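Local coordinates for protein diacylglycerol O-acyltransferase (Marinobacter hydrocarbonoclasticus, PDB 6CHJ) that probably transfers acyl groups from acyl-CoA to diacylglycerol, yielding triacylglycerol, and also works as a wax ester synthase, at residues 21-26 with 134-139. Sequence-based numbering, arbitrary orientation.
Sequences MHVGGL and VHHSLV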
loop_
_atom_site.group_PDB
_atom_site.type_symbol
_atom_site.label_atom_id
_atom_site.label_comp_id
_atom_site.label_asym_id
_atom_site.label_seq_id
_atom_site.Cartn_x
_atom_site.Cartn_y
_atom_site.Cartn_z
ATOM N N MET B 21 -9.574 6.466 -2.183
ATOM C CA MET B 21 -10.963 6.478 -2.600
ATOM C C MET B 21 -11.354 5.123 -3.188
ATOM O O MET B 21 -12.057 5.029 -4.194
ATOM C CB MET B 21 -11.207 7.642 -3.573
ATOM C CG MET B 21 -11.062 9.036 -2.913
ATOM S SD MET B 21 -12.183 9.373 -1.500
ATOM C CE MET B 21 -13.717 8.942 -2.228
ATOM N N HIS B 22 -10.862 4.058 -2.575
ATOM C CA HIS B 22 -11.266 2.708 -2.928
ATOM C C HIS B 22 -12.158 2.141 -1.826
ATOM O O HIS B 22 -12.011 2.480 -0.652
ATOM C CB HIS B 22 -10.048 1.803 -3.149
ATOM C CG HIS B 22 -9.131 1.694 -1.964
ATOM N ND1 HIS B 22 -7.961 2.417 -1.855
ATOM C CD2 HIS B 22 -9.205 0.931 -0.846
ATOM C CE1 HIS B 22 -7.365 2.121 -0.715
ATOM N NE2 HIS B 22 -8.102 1.226 -0.080
ATOM N N VAL B 23 -13.092 1.283 -2.208
ATOM C CA VAL B 23 -13.856 0.521 -1.243
ATOM C C VAL B 23 -13.283 -0.888 -1.179
ATOM O O VAL B 23 -12.438 -1.277 -1.984
ATOM C CB VAL B 23 -15.357 0.487 -1.585
ATOM C CG1 VAL B 23 -15.884 1.908 -1.822
ATOM C CG2 VAL B 23 -15.577 -0.420 -2.811
ATOM N N GLY B 24 -13.764 -1.668 -0.216
ATOM C CA GLY B 24 -13.283 -3.011 0.022
ATOM C C GLY B 24 -14.355 -3.851 0.680
ATOM O O GLY B 24 -15.369 -3.344 1.161
ATOM N N GLY B 25 -14.114 -5.157 0.686
ATOM C CA GLY B 25 -14.981 -6.086 1.381
ATOM C C GLY B 25 -14.199 -7.264 1.918
ATOM O O GLY B 25 -13.262 -7.758 1.273
ATOM N N LEU B 26 -14.569 -7.712 3.109
ATOM C CA LEU B 26 -13.899 -8.805 3.794
ATOM C C LEU B 26 -14.871 -9.969 3.946
ATOM O O LEU B 26 -15.822 -9.893 4.736
ATOM C CB LEU B 26 -13.378 -8.361 5.156
ATOM C CG LEU B 26 -12.812 -9.546 5.931
ATOM C CD1 LEU B 26 -11.597 -10.181 5.195
ATOM C CD2 LEU B 26 -12.462 -9.113 7.339
ATOM N N VAL B 134 -11.652 -2.476 -4.513
ATOM C CA VAL B 134 -11.962 -1.899 -5.822
ATOM C C VAL B 134 -12.101 -0.392 -5.693
ATOM O O VAL B 134 -12.694 0.104 -4.729
ATOM C CB VAL B 134 -13.239 -2.496 -6.453
ATOM C CG1 VAL B 134 -13.432 -1.948 -7.876
ATOM C CG2 VAL B 134 -13.148 -4.009 -6.497
ATOM N N HIS B 135 -11.580 0.334 -6.677
ATOM C CA HIS B 135 -11.691 1.785 -6.657
ATOM C C HIS B 135 -13.118 2.236 -6.966
ATOM O O HIS B 135 -13.769 1.719 -7.877
ATOM C CB HIS B 135 -10.718 2.410 -7.653
ATOM C CG HIS B 135 -10.418 3.847 -7.355
ATOM N ND1 HIS B 135 -11.200 4.881 -7.821
ATOM C CD2 HIS B 135 -9.453 4.417 -6.593
ATOM C CE1 HIS B 135 -10.709 6.029 -7.389
ATOM N NE2 HIS B 135 -9.655 5.775 -6.634
ATOM N N HIS B 136 -13.597 3.231 -6.207
ATOM C CA HIS B 136 -14.963 3.728 -6.385
ATOM C C HIS B 136 -15.196 4.312 -7.783
ATOM O O HIS B 136 -16.321 4.256 -8.293
ATOM C CB HIS B 136 -15.286 4.772 -5.306
ATOM C CG HIS B 136 -16.740 4.854 -4.945
ATOM N ND1 HIS B 136 -17.691 5.406 -5.779
ATOM C CD2 HIS B 136 -17.402 4.469 -3.827
ATOM C CE1 HIS B 136 -18.875 5.347 -5.196
ATOM N NE2 HIS B 136 -18.728 4.785 -4.010
ATOM N N SER B 137 -14.165 4.874 -8.416
ATOM C CA SER B 137 -14.305 5.300 -9.811
ATOM C C SER B 137 -14.687 4.153 -10.734
ATOM O O SER B 137 -15.313 4.383 -11.771
ATOM C CB SER B 137 -13.017 5.925 -10.321
ATOM O OG SER B 137 -13.047 7.319 -10.103
ATOM N N LEU B 138 -14.310 2.923 -10.387
ATOM C CA LEU B 138 -14.562 1.771 -11.240
ATOM C C LEU B 138 -15.817 1.010 -10.831
ATOM O O LEU B 138 -16.574 0.562 -11.695
ATOM C CB LEU B 138 -13.352 0.826 -11.225
ATOM C CG LEU B 138 -13.391 -0.257 -12.301
ATOM C CD1 LEU B 138 -13.153 0.372 -13.672
ATOM C CD2 LEU B 138 -12.370 -1.354 -12.022
ATOM N N VAL B 139 -16.042 0.826 -9.535
ATOM C CA VAL B 139 -17.249 0.185 -9.024
ATOM C C VAL B 139 -17.650 0.871 -7.722
ATOM O O VAL B 139 -16.844 0.958 -6.788
ATOM C CB VAL B 139 -17.045 -1.324 -8.792
ATOM C CG1 VAL B 139 -18.278 -1.945 -8.157
ATOM C CG2 VAL B 139 -16.693 -2.038 -10.098
#
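Met21 and His135 meet through a backbone oxygen and a ring: Met21 O sits 3.4 Å above the imidazole plane, over its centre, while also accepting the nearly straight bond from His136 N (3.1 Å, 163°). The case illustrates how the end of an antiparallel strand pair can be used to hold the turn that follows it. Further along strand 22-30, Val23 and Val134 form a hydrogen-bonded pair, with N-O distances of 2.8 Å (Val23 N to Val134 O) and 2.9 Å (Val134 N to Val23 O). Strand 127-135 ends at His135, and the turn that follows carries the rest of the HHxxxDG signature of this acyltransferase family. His135 has CG anti to its backbone N (chi1 -159°), which turns one ring face against Met21 O; its ND1 accepts a bond from Ser137 N at 3.0 Å, and its NE2 is bonded to Glu15. An alanine here would probably leave Ser137 N and Glu15 OE1 without their imidazole partner and Met21 O without the ring face it rests on. The neighbouring His136 ring receives Val23 CG1 at its edge, 3.6 Å from CD2, and stacks on Phe11. In relatives this second histidine is thought to be the catalytic base; the chemistry is consistent with His135, held at both ring nitrogens, acting as second-shell support for the turn from which His136 projects.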